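Side-chain contacts in alginate biosynthesis protein AlgX (Pseudomonas aeruginosa, PDB 4KNC), which takes part in the O-acetylation of the exopolysaccharide alginate and protects the polymer from degradation as it crosses the periplasm: residues K75-E80 against E284-N289; F273-L278 against E386-V391; Y280-E285 against M314-N319; L294-A299 against K307-Q312. One frame throughout, in Å; residues are numbered along the deposited sequence.

Interaction 1 (K75-E80 against E284-N289)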
loop_
_atom_site.group_PDB
_atom_site.type_symbol
_atom_site.label_atom_id
_atom_site.label_comp_id
_atom_site.label_asym_id
_atom_site.label_seq_id
_atom_site.Cartn_x
_atom_site.Cartn_y
_atom_site.Cartn_z
ATOM N N LYS A 75 1.112 -13.190 11.392
ATOM C CA LYS A 75 1.758 -13.687 12.612
ATOM C C LYS A 75 1.851 -15.216 12.671
ATOM O O LYS A 75 2.849 -15.769 13.136
ATOM C CB LYS A 75 1.036 -13.172 13.852
ATOM C CG LYS A 75 1.730 -13.550 15.149
ATOM C CD LYS A 75 3.157 -13.040 15.148
ATOM C CE LYS A 75 3.893 -13.453 16.417
ATOM N NZ LYS A 75 3.364 -12.728 17.611
ATOM N N ARG A 76 0.818 -15.901 12.193
ATOM C CA ARG A 76 0.842 -17.364 12.153
ATOM C C ARG A 76 1.984 -17.861 11.286
ATOM O O ARG A 76 2.517 -18.936 11.514
ATOM C CB ARG A 76 -0.458 -17.929 11.579
ATOM C CG ARG A 76 -1.664 -17.876 12.488
ATOM C CD ARG A 76 -2.717 -18.904 12.049
ATOM N NE ARG A 76 -3.000 -18.858 10.611
ATOM C CZ ARG A 76 -2.497 -19.711 9.718
ATOM N NH1 ARG A 76 -2.803 -19.595 8.433
ATOM N NH2 ARG A 76 -1.678 -20.677 10.114
ATOM N N LYS A 77 2.345 -17.079 10.275
ATOM C CA LYS A 77 3.383 -17.481 9.334
ATOM C C LYS A 77 4.774 -17.044 9.826
ATOM O O LYS A 77 5.776 -17.245 9.139
ATOM C CB LYS A 77 3.077 -16.908 7.944
ATOM C CG LYS A 77 3.851 -17.542 6.791
ATOM C CD LYS A 77 3.528 -16.857 5.463
ATOM C CE LYS A 77 4.516 -17.243 4.361
ATOM N NZ LYS A 77 4.587 -18.718 4.138
ATOM N N GLY A 78 4.826 -16.460 11.024
ATOM C CA GLY A 78 6.069 -15.955 11.588
ATOM C C GLY A 78 6.466 -14.553 11.119
ATOM O O GLY A 78 7.652 -14.210 11.099
ATOM N N ILE A 79 5.474 -13.741 10.756
ATOM C CA ILE A 79 5.724 -12.380 10.272
ATOM C C ILE A 79 5.097 -11.315 11.178
ATOM O O ILE A 79 3.888 -11.325 11.425
ATOM C CB ILE A 79 5.193 -12.197 8.836
ATOM C CG1 ILE A 79 5.668 -13.346 7.946
ATOM C CG2 ILE A 79 5.644 -10.862 8.252
ATOM C CD1 ILE A 79 4.946 -13.408 6.620
ATOM N N GLU A 80 5.931 -10.404 11.681
ATOM C CA GLU A 80 5.451 -9.280 12.480
ATOM C C GLU A 80 5.138 -8.131 11.532
ATOM O O GLU A 80 5.891 -7.887 10.588
ATOM C CB GLU A 80 6.526 -8.830 13.476
ATOM C CG GLU A 80 6.929 -9.867 14.505
ATOM C CD GLU A 80 5.953 -9.946 15.664
ATOM O OE1 GLU A 80 5.200 -8.973 15.895
ATOM O OE2 GLU A 80 5.930 -10.983 16.342
ATOM N N GLU A 284 6.962 -15.641 -5.334
ATOM C CA GLU A 284 7.505 -16.906 -4.847
ATOM C C GLU A 284 8.488 -16.720 -3.701
ATOM O O GLU A 284 8.411 -17.441 -2.711
ATOM C CB GLU A 284 8.187 -17.682 -5.982
ATOM N N GLU A 285 9.409 -15.765 -3.836
ATOM C CA GLU A 285 10.419 -15.536 -2.804
ATOM C C GLU A 285 9.769 -15.264 -1.451
ATOM O O GLU A 285 10.288 -15.694 -0.412
ATOM C CB GLU A 285 11.372 -14.397 -3.190
ATOM C CG GLU A 285 12.452 -14.075 -2.141
ATOM C CD GLU A 285 13.470 -15.202 -1.927
ATOM O OE1 GLU A 285 13.689 -16.024 -2.845
ATOM O OE2 GLU A 285 14.057 -15.264 -0.826
ATOM N N PHE A 286 8.620 -14.585 -1.466
ATOM C CA PHE A 286 7.898 -14.314 -0.223
ATOM C C PHE A 286 7.567 -15.608 0.494
ATOM O O PHE A 286 7.813 -15.730 1.691
ATOM C CB PHE A 286 6.629 -13.503 -0.462
ATOM C CG PHE A 286 5.763 -13.356 0.761
ATOM C CD1 PHE A 286 6.137 -12.514 1.796
ATOM C CD2 PHE A 286 4.561 -14.048 0.870
ATOM C CE1 PHE A 286 5.332 -12.375 2.929
ATOM C CE2 PHE A 286 3.753 -13.911 1.997
ATOM C CZ PHE A 286 4.143 -13.072 3.026
ATOM N N HIS A 287 7.045 -16.587 -0.241
ATOM C CA HIS A 287 6.688 -17.861 0.388
ATOM C C HIS A 287 7.866 -18.800 0.619
ATOM O O HIS A 287 7.826 -19.629 1.534
ATOM C CB HIS A 287 5.542 -18.544 -0.359
ATOM C CG HIS A 287 4.271 -17.765 -0.295
ATOM N ND1 HIS A 287 3.864 -16.922 -1.307
ATOM C CD2 HIS A 287 3.354 -17.639 0.694
ATOM C CE1 HIS A 287 2.731 -16.339 -0.960
ATOM N NE2 HIS A 287 2.403 -16.751 0.251
ATOM N N LYS A 288 8.921 -18.669 -0.182
ATOM C CA LYS A 288 10.119 -19.456 0.077
ATOM C C LYS A 288 10.813 -18.958 1.345
ATOM O O LYS A 288 11.019 -19.721 2.288
ATOM C CB LYS A 288 11.095 -19.449 -1.101
ATOM C CG LYS A 288 12.395 -20.171 -0.750
ATOM N N ASN A 289 11.151 -17.670 1.359
ATOM C CA ASN A 289 11.826 -17.052 2.498
ATOM C C ASN A 289 11.037 -15.870 3.057
ATOM O O ASN A 289 11.358 -14.718 2.762
ATOM C CB ASN A 289 13.216 -16.570 2.081
ATOM C CG ASN A 289 14.027 -17.652 1.385
ATOM O OD1 ASN A 289 14.173 -18.764 1.898
ATOM N ND2 ASN A 289 14.554 -17.333 0.206
#
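Lys77 and His287 are nearest across this contact, their CA atoms 9.5 Å apart, so the backbones stand well off and side chains bridge the distance. On one side helix 61-76 has just ended in a Schellman motif, with Gly78 at positive phi turning the chain toward edge strand 80-85 of the parallel sheet. On the other lies the short helix 284-288. The CB atoms of Lys77 and Ile79 both point toward it. Ile79 brings CD1 to the Phe286 ring, 3.7 Å from CZ, in an oblique approach. Lys77 runs extended until a bend at the last torsion (chi4 57°), passing CE within 4.2 Å of Phe286 CE2 and leaving NZ 3.8 Å from His287 CD2. The ammonium therefore sits at the imidazole edge, near its plane, and makes no cation-pi contact over a face. One imidazole face is taken by Phe286, whose CD2 lies over the ring centre; Phe286 in turn meets Tyr280 edge-to-face. His287 NE2 is hydrogen-bonded to Leu316 O, and ND1 has a weak bond to Ser283 O. Lys77 NZ is 4.9 Å from His287 NE2, with no hydrogen bond across: the nearby ammonium would tend to disfavour a charged imidazole, carbonyl oxygens at both ring nitrogens to favour it, leaving its charge unsettled.

Interaction 2 (F273-L278 against E386-V391)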
loop_
_atom_site.group_PDB
_atom_site.type_symbol
_atom_site.label_atom_id
_atom_site.label_comp_id
_atom_site.label_asym_id
_atom_site.label_seq_id
_atom_site.Cartn_x
_atom_site.Cartn_y
_atom_site.Cartn_z
ATOM N N PHE A 273 -2.454 1.912 -1.457
ATOM C CA PHE A 273 -2.629 1.134 -0.246
ATOM C C PHE A 273 -2.373 -0.351 -0.461
ATOM O O PHE A 273 -1.844 -1.040 0.422
ATOM C CB PHE A 273 -4.074 1.350 0.227
ATOM C CG PHE A 273 -4.473 0.527 1.430
ATOM C CD1 PHE A 273 -3.987 0.837 2.691
ATOM C CD2 PHE A 273 -5.384 -0.522 1.303
ATOM C CE1 PHE A 273 -4.383 0.096 3.814
ATOM C CE2 PHE A 273 -5.787 -1.268 2.409
ATOM C CZ PHE A 273 -5.285 -0.969 3.668
ATOM N N ASP A 274 -2.742 -0.837 -1.644
ATOM C CA ASP A 274 -2.912 -2.276 -1.862
ATOM C C ASP A 274 -1.851 -2.966 -2.734
ATOM O O ASP A 274 -1.424 -4.071 -2.423
ATOM C CB ASP A 274 -4.322 -2.563 -2.410
ATOM C CG ASP A 274 -4.567 -1.952 -3.797
ATOM O OD1 ASP A 274 -4.042 -0.851 -4.103
ATOM O OD2 ASP A 274 -5.309 -2.581 -4.583
ATOM N N SER A 275 -1.417 -2.308 -3.805
ATOM C CA SER A 275 -0.682 -2.992 -4.868
ATOM C C SER A 275 0.650 -3.610 -4.451
ATOM O O SER A 275 0.964 -4.752 -4.805
ATOM C CB SER A 275 -0.497 -2.053 -6.072
ATOM O OG SER A 275 -1.763 -1.684 -6.601
ATOM N N SER A 276 1.430 -2.864 -3.683
ATOM C CA SER A 276 2.777 -3.308 -3.345
ATOM C C SER A 276 2.753 -4.574 -2.505
ATOM O O SER A 276 3.468 -5.541 -2.784
ATOM C CB SER A 276 3.540 -2.194 -2.626
ATOM O OG SER A 276 4.778 -2.672 -2.146
ATOM N N LEU A 277 1.920 -4.567 -1.477
ATOM C CA LEU A 277 1.804 -5.719 -0.589
ATOM C C LEU A 277 1.193 -6.931 -1.316
ATOM O O LEU A 277 1.624 -8.066 -1.114
ATOM C CB LEU A 277 0.969 -5.342 0.635
ATOM C CG LEU A 277 0.601 -6.406 1.669
ATOM C CD1 LEU A 277 1.841 -7.089 2.207
ATOM C CD2 LEU A 277 -0.150 -5.750 2.796
ATOM N N LEU A 278 0.193 -6.698 -2.162
ATOM C CA LEU A 278 -0.401 -7.807 -2.911
ATOM C C LEU A 278 0.615 -8.441 -3.876
ATOM O O LEU A 278 0.755 -9.658 -3.928
ATOM C CB LEU A 278 -1.660 -7.354 -3.661
ATOM C CG LEU A 278 -2.919 -7.006 -2.857
ATOM C CD1 LEU A 278 -4.123 -6.742 -3.791
ATOM C CD2 LEU A 278 -3.258 -8.112 -1.841
ATOM N N GLU A 386 -8.849 -4.998 -10.080
ATOM C CA GLU A 386 -7.964 -4.152 -10.861
ATOM C C GLU A 386 -6.573 -4.158 -10.237
ATOM O O GLU A 386 -6.410 -3.891 -9.049
ATOM C CB GLU A 386 -8.500 -2.717 -10.933
ATOM C CG GLU A 386 -9.902 -2.580 -11.513
ATOM C CD GLU A 386 -9.984 -3.002 -12.968
ATOM O OE1 GLU A 386 -11.013 -3.596 -13.352
ATOM O OE2 GLU A 386 -9.028 -2.735 -13.730
ATOM N N GLN A 387 -5.571 -4.461 -11.048
ATOM C CA GLN A 387 -4.202 -4.531 -10.576
ATOM C C GLN A 387 -3.401 -3.368 -11.150
ATOM O O GLN A 387 -3.632 -2.962 -12.287
ATOM C CB GLN A 387 -3.604 -5.863 -11.008
ATOM C CG GLN A 387 -2.119 -5.955 -10.893
ATOM C CD GLN A 387 -1.601 -7.323 -11.304
ATOM O OE1 GLN A 387 -1.463 -8.228 -10.477
ATOM N NE2 GLN A 387 -1.319 -7.483 -12.588
ATOM N N SER A 388 -2.472 -2.832 -10.361
ATOM C CA SER A 388 -1.611 -1.739 -10.797
ATOM C C SER A 388 -0.886 -2.064 -12.097
ATOM O O SER A 388 -0.440 -3.198 -12.297
ATOM C CB SER A 388 -0.573 -1.415 -9.716
ATOM O OG SER A 388 0.413 -0.527 -10.215
ATOM N N LYS A 389 -0.769 -1.060 -12.967
ATOM C CA LYS A 389 -0.071 -1.196 -14.245
ATOM C C LYS A 389 1.420 -1.446 -14.044
ATOM O O LYS A 389 2.102 -1.953 -14.939
ATOM C CB LYS A 389 -0.238 0.075 -15.095
ATOM C CG LYS A 389 -1.678 0.539 -15.346
ATOM C CD LYS A 389 -2.438 -0.389 -16.283
ATOM C CE LYS A 389 -3.759 0.238 -16.716
ATOM N NZ LYS A 389 -4.580 -0.704 -17.516
ATOM N N ALA A 390 1.931 -1.078 -12.873
ATOM C CA ALA A 390 3.368 -1.116 -12.648
ATOM C C ALA A 390 3.876 -2.410 -12.024
ATOM O O ALA A 390 5.078 -2.610 -11.941
ATOM C CB ALA A 390 3.814 0.086 -11.830
ATOM N N VAL A 391 2.981 -3.298 -11.595
ATOM C CA VAL A 391 3.435 -4.548 -10.994
ATOM C C VAL A 391 3.485 -5.718 -11.965
ATOM O O VAL A 391 2.944 -5.665 -13.061
ATOM C CB VAL A 391 2.592 -4.954 -9.766
ATOM C CG1 VAL A 391 2.537 -3.803 -8.761
ATOM C CG2 VAL A 391 1.199 -5.383 -10.198
HETATM O O HOH W 1 -5.109 -4.843 -7.120
#
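Ser275 and Ser388 make the closest contact here, and it is van der Waals packing: Ser275 OG touches Ser388 CB at 3.3 Å, with the two CB atoms 3.7 Å apart. Val391 adds a looser apolar touch, CG1 standing 4.4 Å from Ser275 CB. No direct hydrogen bond crosses; each hydroxyl is bonded on its own side. Ser275 OG, opposite the carbonyl carbon at chi1 -62°, is hydrogen-bonded to Gly271 O. Ser388 OG swings forward along its chain (chi1 170°) and accepts from Ala390 N at 3.1 Å and 162°, forming an ST turn within the type I beta turn from Ser388 to Val391. A water offers a poorly defined bridge: its bond to Asp274 OD2 is weak, and its 2.5 Å approach to Glu386 O is short enough to be doubtful. The contact joins the start of helix 275-282 in the SGNH hydrolase-like domain to a loop of the carbohydrate-binding module, and the Ser388 side chain is about 10 Å from that of Ser243, the inferred nucleophile. With both hydroxyls bonded to nearby backbone atoms, the domains meet here by close packing of small side chains, one hydroxyl oxygen among them; shape rather than directed bonding probably governs the fit.

Interaction 3 (Y280-E285 against M314-N319)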
loop_
_atom_site.group_PDB
_atom_site.type_symbol
_atom_site.label_atom_id
_atom_site.label_comp_id
_atom_site.label_asym_id
_atom_site.label_seq_id
_atom_site.Cartn_x
_atom_site.Cartn_y
_atom_site.Cartn_z
ATOM N N TYR A 280 3.906 -8.306 -3.673
ATOM C CA TYR A 280 4.909 -8.967 -2.826
ATOM C C TYR A 280 4.444 -10.331 -2.300
ATOM O O TYR A 280 5.162 -11.330 -2.407
ATOM C CB TYR A 280 5.329 -8.066 -1.651
ATOM C CG TYR A 280 6.405 -8.678 -0.785
ATOM C CD1 TYR A 280 7.556 -9.217 -1.348
ATOM C CD2 TYR A 280 6.280 -8.709 0.595
ATOM C CE1 TYR A 280 8.547 -9.787 -0.555
ATOM C CE2 TYR A 280 7.262 -9.266 1.390
ATOM C CZ TYR A 280 8.390 -9.806 0.812
ATOM O OH TYR A 280 9.366 -10.364 1.615
ATOM N N MET A 281 3.238 -10.386 -1.745
ATOM C CA MET A 281 2.733 -11.658 -1.232
ATOM C C MET A 281 2.282 -12.625 -2.336
ATOM O O MET A 281 1.943 -13.771 -2.051
ATOM C CB MET A 281 1.605 -11.445 -0.225
ATOM C CG MET A 281 1.965 -10.556 0.942
ATOM S SD MET A 281 0.963 -10.922 2.390
ATOM C CE MET A 281 -0.691 -10.558 1.825
ATOM N N THR A 282 2.259 -12.173 -3.588
ATOM C CA THR A 282 2.044 -13.113 -4.693
ATOM C C THR A 282 3.380 -13.718 -5.140
ATOM O O THR A 282 3.416 -14.753 -5.802
ATOM C CB THR A 282 1.331 -12.457 -5.906
ATOM O OG1 THR A 282 0.120 -11.830 -5.470
ATOM C CG2 THR A 282 0.976 -13.500 -6.957
ATOM N N SER A 283 4.482 -13.077 -4.764
ATOM C CA SER A 283 5.793 -13.524 -5.218
ATOM C C SER A 283 6.216 -14.844 -4.573
ATOM O O SER A 283 5.878 -15.132 -3.420
ATOM C CB SER A 283 6.857 -12.439 -4.975
ATOM O OG SER A 283 7.289 -12.417 -3.620
ATOM N N GLU A 284 6.962 -15.641 -5.334
ATOM C CA GLU A 284 7.505 -16.906 -4.847
ATOM C C GLU A 284 8.488 -16.720 -3.701
ATOM O O GLU A 284 8.411 -17.441 -2.711
ATOM C CB GLU A 284 8.187 -17.682 -5.982
ATOM N N GLU A 285 9.409 -15.765 -3.836
ATOM C CA GLU A 285 10.419 -15.536 -2.804
ATOM C C GLU A 285 9.769 -15.264 -1.451
ATOM O O GLU A 285 10.288 -15.694 -0.412
ATOM C CB GLU A 285 11.372 -14.397 -3.190
ATOM C CG GLU A 285 12.452 -14.075 -2.141
ATOM C CD GLU A 285 13.470 -15.202 -1.927
ATOM O OE1 GLU A 285 13.689 -16.024 -2.845
ATOM O OE2 GLU A 285 14.057 -15.264 -0.826
ATOM N N MET A 314 -5.599 -12.167 2.452
ATOM C CA MET A 314 -5.713 -13.306 3.366
ATOM C C MET A 314 -5.197 -14.630 2.773
ATOM O O MET A 314 -4.269 -15.217 3.320
ATOM C CB MET A 314 -7.137 -13.445 3.942
ATOM C CG MET A 314 -7.525 -12.325 4.888
ATOM S SD MET A 314 -6.544 -12.351 6.403
ATOM C CE MET A 314 -7.455 -13.591 7.332
ATOM N N PRO A 315 -5.774 -15.096 1.649
ATOM C CA PRO A 315 -5.254 -16.355 1.099
ATOM C C PRO A 315 -3.859 -16.229 0.496
ATOM O O PRO A 315 -3.193 -17.244 0.307
ATOM C CB PRO A 315 -6.256 -16.685 -0.010
ATOM C CG PRO A 315 -6.783 -15.336 -0.428
ATOM C CD PRO A 315 -6.906 -14.586 0.852
ATOM N N LEU A 316 -3.430 -15.015 0.180
ATOM C CA LEU A 316 -2.089 -14.821 -0.364
ATOM C C LEU A 316 -0.986 -15.149 0.652
ATOM O O LEU A 316 0.134 -15.511 0.270
ATOM C CB LEU A 316 -1.916 -13.401 -0.908
ATOM C CG LEU A 316 -2.431 -13.222 -2.333
ATOM C CD1 LEU A 316 -2.315 -11.762 -2.744
ATOM C CD2 LEU A 316 -1.639 -14.117 -3.264
ATOM N N VAL A 317 -1.296 -15.021 1.938
ATOM C CA VAL A 317 -0.313 -15.348 2.974
ATOM C C VAL A 317 0.225 -16.778 2.804
ATOM O O VAL A 317 1.417 -17.017 3.007
ATOM C CB VAL A 317 -0.883 -15.129 4.393
ATOM C CG1 VAL A 317 0.105 -15.585 5.451
ATOM C CG2 VAL A 317 -1.210 -13.675 4.591
ATOM N N ASP A 318 -0.643 -17.709 2.391
ATOM C CA ASP A 318 -0.236 -19.101 2.144
ATOM C C ASP A 318 -0.205 -19.502 0.674
ATOM O O ASP A 318 -0.533 -20.633 0.330
ATOM C CB ASP A 318 -1.124 -20.084 2.910
ATOM C CG ASP A 318 -0.874 -20.048 4.391
ATOM O OD1 ASP A 318 -1.245 -19.030 5.013
ATOM O OD2 ASP A 318 -0.305 -21.027 4.929
ATOM N N ASN A 319 0.193 -18.575 -0.186
ATOM C CA ASN A 319 0.446 -18.875 -1.592
ATOM C C ASN A 319 -0.743 -19.456 -2.375
ATOM O O ASN A 319 -0.554 -20.256 -3.291
ATOM C CB ASN A 319 1.673 -19.788 -1.733
ATOM C CG ASN A 319 2.457 -19.508 -3.004
ATOM O OD1 ASN A 319 2.025 -18.714 -3.855
ATOM N ND2 ASN A 319 3.607 -20.159 -3.150
#
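Met281 reaches Leu316 and Val317 along the length of its side chain. CB starts the contact, 4.1 Å from Leu316 CB, where the two backbones come close. The chain then runs beside Val317, pointing the same way, and SD lies 4.1 Å from Val317 CG2. At the tip a bend (chi3 -62°) turns CE so that it touches both Leu316 CB and Val317 CG2; Leu74 of helix 61-76 packs on the same methionine. The first segment spans the junction of two helices, the second the end of one. Helix 275-282 gives way to helix 284-288 at Ser283, the N-cap, whose OG takes a weak bond from Phe286 N, capping the new helix. The same OG looks back to the helix before, donating to Tyr280 O at 2.7 Å in the carbonyl plane; that oxygen also accepts from Ser283 N. Helix 307-316 finishes in a Schellman motif, with Asn319 at positive phi as the C-prime residue and Asn319 N bonded to Leu316 O at 3.1 Å. Beside the methionine, Leu316 crosses Thr282, CD2 lying 3.6 Å from OG1 and CD1 nearly as close. The threonine hydroxyl is directed back along its own helix (chi1 -54°) to Leu278 O, so toward the leucine it contributes only packing. Val398, from strand 396-400 of the carbohydrate-binding module, packs on Leu316 too.

Interaction 4 (L294-A299 against K307-Q312)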
loop_
_atom_site.group_PDB
_atom_site.type_symbol
_atom_site.label_atom_id
_atom_site.label_comp_id
_atom_site.label_asym_id
_atom_site.label_seq_id
_atom_site.Cartn_x
_atom_site.Cartn_y
_atom_site.Cartn_z
ATOM N N LEU A 294 7.613 -7.233 8.303
ATOM C CA LEU A 294 7.042 -6.624 7.111
ATOM C C LEU A 294 6.636 -5.199 7.456
ATOM O O LEU A 294 5.798 -4.984 8.337
ATOM C CB LEU A 294 5.814 -7.419 6.644
ATOM C CG LEU A 294 5.035 -6.899 5.426
ATOM C CD1 LEU A 294 5.919 -6.852 4.191
ATOM C CD2 LEU A 294 3.816 -7.780 5.172
ATOM N N ILE A 295 7.245 -4.231 6.787
ATOM C CA ILE A 295 6.895 -2.831 6.990
ATOM C C ILE A 295 5.945 -2.350 5.881
ATOM O O ILE A 295 6.217 -2.528 4.698
ATOM C CB ILE A 295 8.154 -1.946 6.972
ATOM C CG1 ILE A 295 9.170 -2.432 8.005
ATOM C CG2 ILE A 295 7.799 -0.482 7.231
ATOM C CD1 ILE A 295 10.512 -1.762 7.837
ATOM N N TRP A 296 4.847 -1.714 6.266
ATOM C CA TRP A 296 3.811 -1.356 5.310
ATOM C C TRP A 296 3.509 0.128 5.404
ATOM O O TRP A 296 2.996 0.601 6.410
ATOM C CB TRP A 296 2.557 -2.200 5.572
ATOM C CG TRP A 296 1.417 -1.997 4.601
ATOM C CD1 TRP A 296 1.447 -1.346 3.392
ATOM C CD2 TRP A 296 0.069 -2.438 4.783
ATOM N NE1 TRP A 296 0.190 -1.372 2.808
ATOM C CE2 TRP A 296 -0.669 -2.026 3.648
ATOM C CE3 TRP A 296 -0.590 -3.129 5.800
ATOM C CZ2 TRP A 296 -2.029 -2.296 3.507
ATOM C CZ3 TRP A 296 -1.943 -3.403 5.654
ATOM C CH2 TRP A 296 -2.643 -2.988 4.520
ATOM N N GLU A 297 3.835 0.852 4.336
ATOM C CA GLU A 297 3.737 2.305 4.310
ATOM C C GLU A 297 2.623 2.798 3.378
ATOM O O GLU A 297 2.551 2.398 2.213
ATOM C CB GLU A 297 5.083 2.908 3.886
ATOM C CG GLU A 297 5.015 4.391 3.500
ATOM C CD GLU A 297 4.739 4.612 1.994
ATOM O OE1 GLU A 297 3.772 5.340 1.676
ATOM O OE2 GLU A 297 5.479 4.069 1.136
ATOM N N PHE A 298 1.761 3.665 3.904
ATOM C CA PHE A 298 0.716 4.318 3.116
ATOM C C PHE A 298 0.231 5.579 3.833
ATOM O O PHE A 298 0.541 5.789 5.012
ATOM C CB PHE A 298 -0.449 3.359 2.850
ATOM C CG PHE A 298 -1.019 2.729 4.089
ATOM C CD1 PHE A 298 -0.483 1.549 4.593
ATOM C CD2 PHE A 298 -2.092 3.314 4.757
ATOM C CE1 PHE A 298 -0.997 0.959 5.752
ATOM C CE2 PHE A 298 -2.615 2.733 5.913
ATOM C CZ PHE A 298 -2.062 1.549 6.411
ATOM N N ALA A 299 -0.538 6.406 3.131
ATOM C CA ALA A 299 -1.035 7.655 3.687
ATOM C C ALA A 299 -2.481 7.578 4.185
ATOM O O ALA A 299 -3.129 6.537 4.123
ATOM C CB ALA A 299 -0.878 8.796 2.675
ATOM N N LYS A 307 -13.079 -4.488 1.023
ATOM C CA LYS A 307 -13.150 -5.936 1.230
ATOM C C LYS A 307 -12.392 -6.758 0.185
ATOM O O LYS A 307 -11.798 -7.799 0.499
ATOM C CB LYS A 307 -14.602 -6.402 1.345
ATOM C CG LYS A 307 -15.283 -5.937 2.622
ATOM C CD LYS A 307 -16.579 -6.685 2.872
ATOM N N SER A 308 -12.396 -6.279 -1.053
ATOM C CA SER A 308 -11.687 -6.978 -2.117
ATOM C C SER A 308 -10.167 -7.006 -1.901
ATOM O O SER A 308 -9.472 -7.873 -2.447
ATOM C CB SER A 308 -12.053 -6.405 -3.492
ATOM O OG SER A 308 -11.858 -5.001 -3.529
ATOM N N PHE A 309 -9.651 -6.069 -1.103
ATOM C CA PHE A 309 -8.245 -6.123 -0.695
ATOM C C PHE A 309 -7.972 -7.345 0.172
ATOM O O PHE A 309 -7.057 -8.135 -0.100
ATOM C CB PHE A 309 -7.830 -4.865 0.072
ATOM C CG PHE A 309 -6.470 -4.970 0.702
ATOM C CD1 PHE A 309 -5.331 -5.006 -0.085
ATOM C CD2 PHE A 309 -6.330 -5.046 2.076
ATOM C CE1 PHE A 309 -4.068 -5.107 0.485
ATOM C CE2 PHE A 309 -5.062 -5.144 2.659
ATOM C CZ PHE A 309 -3.933 -5.177 1.860
ATOM N N TYR A 310 -8.764 -7.495 1.227
ATOM C CA TYR A 310 -8.570 -8.586 2.172
ATOM C C TYR A 310 -8.874 -9.964 1.586
ATOM O O TYR A 310 -8.203 -10.941 1.928
ATOM C CB TYR A 310 -9.344 -8.310 3.469
ATOM C CG TYR A 310 -8.841 -7.044 4.135
ATOM C CD1 TYR A 310 -7.739 -7.073 4.988
ATOM C CD2 TYR A 310 -9.424 -5.813 3.857
ATOM C CE1 TYR A 310 -7.247 -5.906 5.579
ATOM C CE2 TYR A 310 -8.951 -4.641 4.442
ATOM C CZ TYR A 310 -7.856 -4.696 5.301
ATOM O OH TYR A 310 -7.380 -3.534 5.877
ATOM N N ARG A 311 -9.861 -10.040 0.691
ATOM C CA ARG A 311 -10.135 -11.296 -0.017
ATOM C C ARG A 311 -8.940 -11.825 -0.827
ATOM O O ARG A 311 -8.827 -13.023 -1.077
ATOM C CB ARG A 311 -11.351 -11.148 -0.933
ATOM C CG ARG A 311 -12.630 -10.877 -0.177
ATOM C CD ARG A 311 -13.810 -10.839 -1.115
ATOM N NE ARG A 311 -14.081 -12.137 -1.721
ATOM C CZ ARG A 311 -14.979 -12.313 -2.683
ATOM N NH1 ARG A 311 -15.668 -11.271 -3.126
ATOM N NH2 ARG A 311 -15.192 -13.518 -3.202
ATOM N N GLN A 312 -8.061 -10.928 -1.251
ATOM C CA GLN A 312 -6.810 -11.334 -1.874
ATOM C C GLN A 312 -5.711 -11.548 -0.818
ATOM O O GLN A 312 -5.049 -12.589 -0.789
ATOM C CB GLN A 312 -6.369 -10.285 -2.893
ATOM C CG GLN A 312 -7.312 -10.126 -4.066
ATOM C CD GLN A 312 -6.966 -8.938 -4.918
ATOM O OE1 GLN A 312 -6.039 -8.987 -5.739
ATOM N NE2 GLN A 312 -7.696 -7.840 -4.720
#
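Within the helix that brings Phe309 to Trp296, Gln312 NE2 donates to Ser308 O at 2.9 Å, a straight bond (165°) that returns the amide to the preceding turn. The donor stands above the carbonyl plane, while the oxygen lies close to the plane of the glutamine amide. Across the contact the meeting is purely aromatic. Trp296 and Phe309 come from opposite directions and join at their outer atoms: Trp296 CH2 is 3.7 Å from both CZ and CE2 of Phe309. The planes are inclined by 30° and slid apart, with centroids 5.7 Å from each other, so the rings barely overlap. Trp296 belongs to an inner strand, 293-298, of the parallel sheet in the SGNH hydrolase-like domain, and helix 307-316 packs toward that sheet along with helices 61-76 and 275-282. With CG opposite its backbone N (chi1 -177°), the indole is carried out from the strand toward the helix. Phe298 CE1 lies 3.6 Å above one indole face, over its centre, and Trp296 NE1 is hydrogen-bonded to Phe273 O, which helps fix the ring. Phe273 also meets Phe309, and Phe309 CD2 sits 3.4 Å above the centre of the Tyr310 ring.

Overall arrangement
Interactions 3 and 4 are the buried pair, and both use helix 307-316: its start meets the parallel sheet through aromatic rings, its end meets helix 275-282 through aliphatic groups, a methionine and a threonine hydroxyl. Interactions 1 and 2 are partly buried and bring polar groups to the contact without a direct hydrogen bond across it. Interaction 2 differs in joining two domains, and it uses the start of the helix whose end enters interaction 3. Interactions 1 and 3 share Glu284 and Glu285 and are tied by the hydrogen bond of His287 to Leu316. Interaction 1 joins interaction 4 through sheet pairing, Glu80 O with Leu294 N, while Leu278 against Leu316 links 2 to 3.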